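Local atomic coordinates of transcriptional regulator, AsnC family (Agrobacterium tumefaciens str. C58, PDB entry 3I4P), a protein that probably regulates transcription as a sequence-specific DNA-binding protein of the Lrp/AsnC family, pairing a winged helix-turn-helix domain with a ligand-binding domain and binding calcium. Residues T64-I69 with L105-V110; I11-S16 with T145-D150. All blocks are in the same frame, centred on the assembly; numbering follows the deposited sequence.

Contact 1. Residues T64-I69 with L105-V110; sequences TVFVSI and LLRVVV
Phe66 and Arg107 face each other as a non-hydrogen-bonded pair of two antiparallel strands, 64-69 and 105-110, and the aliphatic part of the arginine lies across the phenyl ring. Arg107 CG is anti to its backbone N (chi1 -171°) and sits over one face of the Phe66 ring, displaced toward the rim, 4.2 Å from the ring centroid in a CH-pi contact. The next carbon closes in further, with Arg107 CD 3.4 Å from Phe66 CZ. A bend at chi3 (82°) then turns NE off the line of the chain, and ring and guanidinium planes end 45° apart. Thr64 comes in obliquely beside the same arginine, its CG2 3.5 Å from Arg107 CG, while its OG1 lies in the guanidinium plane, at the edge. Farther along this face, Leu105 CD1 reaches the edge of the Phe66 ring and also touches Ser68 OG.

On the opposite face these two strands carry only aliphatic side chains. Val67 CG2 meets Val108 CG2 at 3.7 Å, one step diagonally from its own partner Leu106, and Ile69 CD1 crosses Leu106 CD1 at 3.5 Å. Between the two layers of side chains, reciprocal backbone bonds join Val65 to Val108 and Val67 to Leu106, each 2.8 Å from N to O, so the main-chain polar groups of these four buried residues are satisfied.

The two strands are the inner pair of the four-stranded antiparallel sheet of the Lrp/AsnC ligand-binding domain. Strand 92-98 flanks one side and supplies Glu94 to a salt bridge with Arg107 NE; a second subunit brings Tyr96 edge-to-face against Phe66. Strand 131-143 flanks the other side, and helix 113-126 packs on the valine-leucine face through Tyr116, Phe119 and Met123.

Contact 2. Residues I11-S16 with T145-D150; sequences ILQEDS and TELPLD
A side-chain amide of Gln13 paired with the backbone of Leu147, and extended by water bridges, joins the turn after helix 3-12 of the DNA-binding domain to the irregular chain that follows strand 131-143. Gln13 is the hub. Its extended side chain uses both ends of the amide: NE2 gives an almost straight bond (177°) to Leu147 O at 3.2 Å, on a lone pair in the carbonyl plane, while OE1 accepts Leu147 N at 2.9 Å from above the amide carbonyl plane. Two bonds to one residue fix the rotation of the amide. Leu149 CD1 packs against NE2 at 3.5 Å.

Glu146 adds a contact through CG, 3.4 Å from Gln13 O. Its carboxylate approaches that of Glu14, Glu14 OE2 to Glu146 OE1 being 4.1 Å, and one water donates to both atoms, which probably eases the repulsion. Other waters link Gln13 O to Thr145 OG1 and to Glu146 OE2.

Leu54 of a second subunit packs against Gln13, and its Val59 against Leu147. The segment after the last strand of the ligand-binding domain thus returns to the winged helix-turn-helix domain, a two-domain layout as in other Lrp/AsnC regulators.

From the N terminus the chain passes first through 11-16, at the end of helix 3-12; the partner of this segment in contact 2 comes only near the C terminus, at 145-150. That closure spans 128 residues, including the rest of the winged helix-turn-helix, strand 47-54 and the whole four-stranded sheet. Contact 1 falls within this span: it closes a shorter loop of 35 residues, containing helix 76-88 and strand 92-98, before the chain continues into helix 113-126 and strand 131-143. The loops therefore nest without crossing. Contact 1 pairs the two inner strands of the ligand-binding domain's sheet, whereas contact 2 ties the C-terminal tail to the DNA-binding domain; their centres are about 25 Å apart, and both touch the second subunit.

Contact 1. Residues T64-I69 with L105-V110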
loop_
_atom_site.group_PDB
_atom_site.type_symbol
_atom_site.label_atom_id
_atom_site.label_comp_id
_atom_site.label_asym_id
_atom_site.label_seq_id
_atom_site.Cartn_x
_atom_site.Cartn_y
_atom_site.Cartn_z
ATOM N N THR A 64 12.794 -15.311 -14.568
ATOM C CA THR A 64 11.803 -14.339 -15.006
ATOM C C THR A 64 11.640 -13.254 -13.927
ATOM O O THR A 64 11.483 -13.538 -12.751
ATOM C CB THR A 64 10.407 -15.003 -15.244
ATOM O OG1 THR A 64 10.501 -15.940 -16.317
ATOM C CG2 THR A 64 9.372 -13.973 -15.588
ATOM N N VAL A 65 11.656 -12.007 -14.369
ATOM C CA VAL A 65 11.449 -10.855 -13.529
ATOM C C VAL A 65 10.269 -10.100 -14.131
ATOM O O VAL A 65 10.229 -9.864 -15.334
ATOM C CB VAL A 65 12.682 -9.942 -13.578
ATOM C CG1 VAL A 65 12.541 -8.834 -12.541
ATOM C CG2 VAL A 65 13.938 -10.774 -13.412
ATOM N N PHE A 66 9.326 -9.713 -13.300
ATOM C CA PHE A 66 8.221 -8.856 -13.727
ATOM C C PHE A 66 8.521 -7.455 -13.243
ATOM O O PHE A 66 8.613 -7.210 -12.026
ATOM C CB PHE A 66 6.867 -9.355 -13.182
ATOM C CG PHE A 66 6.294 -10.453 -14.004
ATOM C CD1 PHE A 66 5.562 -10.164 -15.140
ATOM C CD2 PHE A 66 6.565 -11.782 -13.689
ATOM C CE1 PHE A 66 5.041 -11.202 -15.942
ATOM C CE2 PHE A 66 6.081 -12.790 -14.461
ATOM C CZ PHE A 66 5.304 -12.504 -15.595
ATOM N N VAL A 67 8.696 -6.547 -14.197
ATOM C CA VAL A 67 9.111 -5.214 -13.875
ATOM C C VAL A 67 7.910 -4.295 -13.996
ATOM O O VAL A 67 7.359 -4.149 -15.078
ATOM C CB VAL A 67 10.291 -4.744 -14.791
ATOM C CG1 VAL A 67 10.887 -3.493 -14.255
ATOM C CG2 VAL A 67 11.338 -5.837 -14.932
ATOM N N SER A 68 7.490 -3.702 -12.879
ATOM C CA SER A 68 6.402 -2.708 -12.842
ATOM C C SER A 68 6.905 -1.245 -12.906
ATOM O O SER A 68 7.653 -0.793 -12.030
ATOM C CB SER A 68 5.614 -2.876 -11.544
ATOM O OG SER A 68 5.020 -4.156 -11.456
ATOM N N ILE A 69 6.468 -0.504 -13.928
ATOM C CA ILE A 69 6.948 0.859 -14.193
ATOM C C ILE A 69 5.821 1.855 -14.002
ATOM O O ILE A 69 4.656 1.610 -14.391
ATOM C CB ILE A 69 7.578 1.030 -15.637
ATOM C CG1 ILE A 69 8.810 0.127 -15.795
ATOM C CG2 ILE A 69 8.024 2.511 -15.918
ATOM C CD1 ILE A 69 9.446 0.117 -17.217
ATOM N N LEU A 105 3.865 -2.913 -17.441
ATOM C CA LEU A 105 4.349 -4.176 -16.910
ATOM C C LEU A 105 5.225 -4.862 -17.970
ATOM O O LEU A 105 4.784 -5.087 -19.110
ATOM C CB LEU A 105 3.204 -5.083 -16.443
ATOM C CG LEU A 105 3.586 -6.403 -15.735
ATOM C CD1 LEU A 105 4.400 -6.171 -14.442
ATOM C CD2 LEU A 105 2.339 -7.279 -15.447
ATOM N N LEU A 106 6.462 -5.176 -17.575
ATOM C CA LEU A 106 7.387 -5.942 -18.425
ATOM C C LEU A 106 7.627 -7.317 -17.820
ATOM O O LEU A 106 7.674 -7.457 -16.600
ATOM C CB LEU A 106 8.752 -5.260 -18.585
ATOM C CG LEU A 106 8.990 -3.872 -19.178
ATOM C CD1 LEU A 106 8.070 -2.795 -18.633
ATOM C CD2 LEU A 106 10.502 -3.493 -18.902
ATOM N N ARG A 107 7.771 -8.308 -18.691
ATOM C CA ARG A 107 8.380 -9.594 -18.337
ATOM C C ARG A 107 9.757 -9.693 -18.959
ATOM O O ARG A 107 9.909 -9.538 -20.183
ATOM C CB ARG A 107 7.565 -10.777 -18.827
ATOM C CG ARG A 107 8.078 -12.067 -18.265
ATOM C CD ARG A 107 7.107 -13.246 -18.413
ATOM N NE ARG A 107 7.184 -13.857 -19.733
ATOM C CZ ARG A 107 8.052 -14.791 -20.146
ATOM N NH1 ARG A 107 7.968 -15.234 -21.392
ATOM N NH2 ARG A 107 8.999 -15.279 -19.375
ATOM N N VAL A 108 10.739 -9.947 -18.103
ATOM C CA VAL A 108 12.161 -9.934 -18.465
ATOM C C VAL A 108 12.717 -11.304 -18.134
ATOM O O VAL A 108 12.370 -11.880 -17.103
ATOM C CB VAL A 108 12.945 -8.799 -17.674
ATOM C CG1 VAL A 108 14.491 -8.938 -17.805
ATOM C CG2 VAL A 108 12.442 -7.394 -18.108
ATOM N N VAL A 109 13.552 -11.837 -19.020
ATOM C CA VAL A 109 14.248 -13.116 -18.764
ATOM C C VAL A 109 15.798 -12.916 -18.819
ATOM O O VAL A 109 16.345 -12.206 -19.685
ATOM C CB VAL A 109 13.740 -14.259 -19.712
ATOM C CG1 VAL A 109 12.193 -14.518 -19.496
ATOM C CG2 VAL A 109 14.014 -13.919 -21.145
ATOM N N VAL A 110 16.471 -13.556 -17.857
ATOM C CA VAL A 110 17.907 -13.440 -17.622
ATOM C C VAL A 110 18.336 -14.741 -16.906
ATOM O O VAL A 110 17.476 -15.486 -16.405
ATOM C CB VAL A 110 18.267 -12.168 -16.759
ATOM C CG1 VAL A 110 18.101 -10.875 -17.571
ATOM C CG2 VAL A 110 17.461 -12.111 -15.462
#

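Contact 2. Residues I11-S16 with T145-D150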
loop_
_atom_site.group_PDB
_atom_site.type_symbol
_atom_site.label_atom_id
_atom_site.label_comp_id
_atom_site.label_asym_id
_atom_site.label_seq_id
_atom_site.Cartn_x
_atom_site.Cartn_y
_atom_site.Cartn_z
ATOM N N ILE A 11 -4.328 -27.917 -33.285
ATOM C CA ILE A 11 -3.156 -28.742 -33.485
ATOM C C ILE A 11 -1.954 -27.841 -33.843
ATOM O O ILE A 11 -0.877 -28.016 -33.284
ATOM C CB ILE A 11 -3.377 -29.812 -34.560
ATOM C CG1 ILE A 11 -4.540 -30.735 -34.135
ATOM C CG2 ILE A 11 -2.067 -30.602 -34.811
ATOM C CD1 ILE A 11 -5.075 -31.640 -35.219
ATOM N N LEU A 12 -2.152 -26.877 -34.741
ATOM C CA LEU A 12 -1.041 -26.026 -35.212
ATOM C C LEU A 12 -0.367 -25.270 -34.049
ATOM O O LEU A 12 0.839 -25.201 -33.989
ATOM C CB LEU A 12 -1.487 -25.077 -36.346
ATOM C CG LEU A 12 -1.719 -25.717 -37.730
ATOM C CD1 LEU A 12 -2.114 -24.662 -38.737
ATOM C CD2 LEU A 12 -0.487 -26.478 -38.241
ATOM N N GLN A 13 -1.152 -24.795 -33.095
ATOM C CA GLN A 13 -0.637 -24.114 -31.903
ATOM C C GLN A 13 0.181 -25.029 -30.995
ATOM O O GLN A 13 0.970 -24.544 -30.176
ATOM C CB GLN A 13 -1.794 -23.557 -31.064
ATOM C CG GLN A 13 -2.497 -22.386 -31.646
ATOM C CD GLN A 13 -3.314 -21.649 -30.582
ATOM O OE1 GLN A 13 -3.127 -20.442 -30.374
ATOM N NE2 GLN A 13 -4.167 -22.384 -29.859
ATOM N N GLU A 14 -0.067 -26.331 -31.093
ATOM C CA GLU A 14 0.659 -27.342 -30.309
ATOM C C GLU A 14 1.924 -27.846 -31.020
ATOM O O GLU A 14 2.905 -28.181 -30.379
ATOM C CB GLU A 14 -0.251 -28.544 -29.978
ATOM C CG GLU A 14 -1.257 -28.293 -28.861
ATOM C CD GLU A 14 -2.475 -29.253 -28.866
ATOM O OE1 GLU A 14 -2.549 -30.119 -29.771
ATOM O OE2 GLU A 14 -3.366 -29.111 -27.974
ATOM N N ASP A 15 1.879 -27.898 -32.347
ATOM C CA ASP A 15 2.871 -28.583 -33.141
ATOM C C ASP A 15 2.643 -28.212 -34.584
ATOM O O ASP A 15 1.636 -28.581 -35.148
ATOM C CB ASP A 15 2.725 -30.101 -32.959
ATOM C CG ASP A 15 3.843 -30.931 -33.672
ATOM O OD1 ASP A 15 4.803 -30.364 -34.259
ATOM O OD2 ASP A 15 3.757 -32.182 -33.622
ATOM N N SER A 16 3.574 -27.480 -35.195
ATOM C CA SER A 16 3.458 -27.113 -36.624
ATOM C C SER A 16 4.348 -27.975 -37.505
ATOM O O SER A 16 4.555 -27.660 -38.665
ATOM C CB SER A 16 3.822 -25.636 -36.834
ATOM O OG SER A 16 5.168 -25.362 -36.483
ATOM N N THR A 145 2.056 -20.717 -25.496
ATOM C CA THR A 145 1.793 -19.774 -26.595
ATOM C C THR A 145 0.449 -20.083 -27.279
ATOM O O THR A 145 0.016 -19.372 -28.182
ATOM C CB THR A 145 2.974 -19.880 -27.626
ATOM O OG1 THR A 145 2.983 -21.189 -28.224
ATOM C CG2 THR A 145 4.310 -19.628 -26.913
ATOM N N GLU A 146 -0.191 -21.167 -26.833
ATOM C CA GLU A 146 -1.573 -21.539 -27.219
ATOM C C GLU A 146 -2.594 -20.582 -26.616
ATOM O O GLU A 146 -2.691 -20.422 -25.393
ATOM C CB GLU A 146 -1.907 -22.962 -26.764
ATOM C CG GLU A 146 -1.025 -24.010 -27.430
ATOM C CD GLU A 146 -1.050 -25.368 -26.756
ATOM O OE1 GLU A 146 -2.060 -25.685 -26.086
ATOM O OE2 GLU A 146 -0.078 -26.140 -26.901
ATOM N N LEU A 147 -3.351 -19.946 -27.487
ATOM C CA LEU A 147 -4.504 -19.167 -27.091
ATOM C C LEU A 147 -5.724 -20.085 -26.850
ATOM O O LEU A 147 -5.844 -21.140 -27.451
ATOM C CB LEU A 147 -4.812 -18.099 -28.158
ATOM C CG LEU A 147 -3.665 -17.084 -28.425
ATOM C CD1 LEU A 147 -4.027 -16.142 -29.568
ATOM C CD2 LEU A 147 -3.268 -16.297 -27.126
ATOM N N PRO A 148 -6.647 -19.662 -25.962
ATOM C CA PRO A 148 -7.940 -20.374 -25.850
ATOM C C PRO A 148 -8.739 -20.173 -27.126
ATOM O O PRO A 148 -8.789 -19.047 -27.658
ATOM C CB PRO A 148 -8.617 -19.694 -24.639
ATOM C CG PRO A 148 -7.974 -18.316 -24.531
ATOM C CD PRO A 148 -6.548 -18.498 -25.037
ATOM N N LEU A 149 -9.322 -21.252 -27.655
ATOM C CA LEU A 149 -9.968 -21.193 -28.951
ATOM C C LEU A 149 -11.498 -21.281 -28.812
ATOM O O LEU A 149 -12.222 -21.218 -29.820
ATOM C CB LEU A 149 -9.386 -22.261 -29.898
ATOM C CG LEU A 149 -7.877 -22.146 -30.184
ATOM C CD1 LEU A 149 -7.386 -23.309 -31.030
ATOM C CD2 LEU A 149 -7.558 -20.837 -30.860
ATOM N N ASP A 150 -11.964 -21.370 -27.563
ATOM C CA ASP A 150 -13.383 -21.407 -27.248
ATOM C C ASP A 150 -14.128 -20.103 -27.613
ATOM O O ASP A 150 -15.325 -20.118 -27.718
ATOM C CB ASP A 150 -13.586 -21.762 -25.760
HETATM O O HOH W 1 1.194 -21.683 -30.133
HETATM O O HOH W 2 -0.929 -19.007 -30.526
HETATM O O HOH W 3 2.291 -25.411 -27.703
HETATM O O HOH W 4 -2.810 -28.273 -25.390
#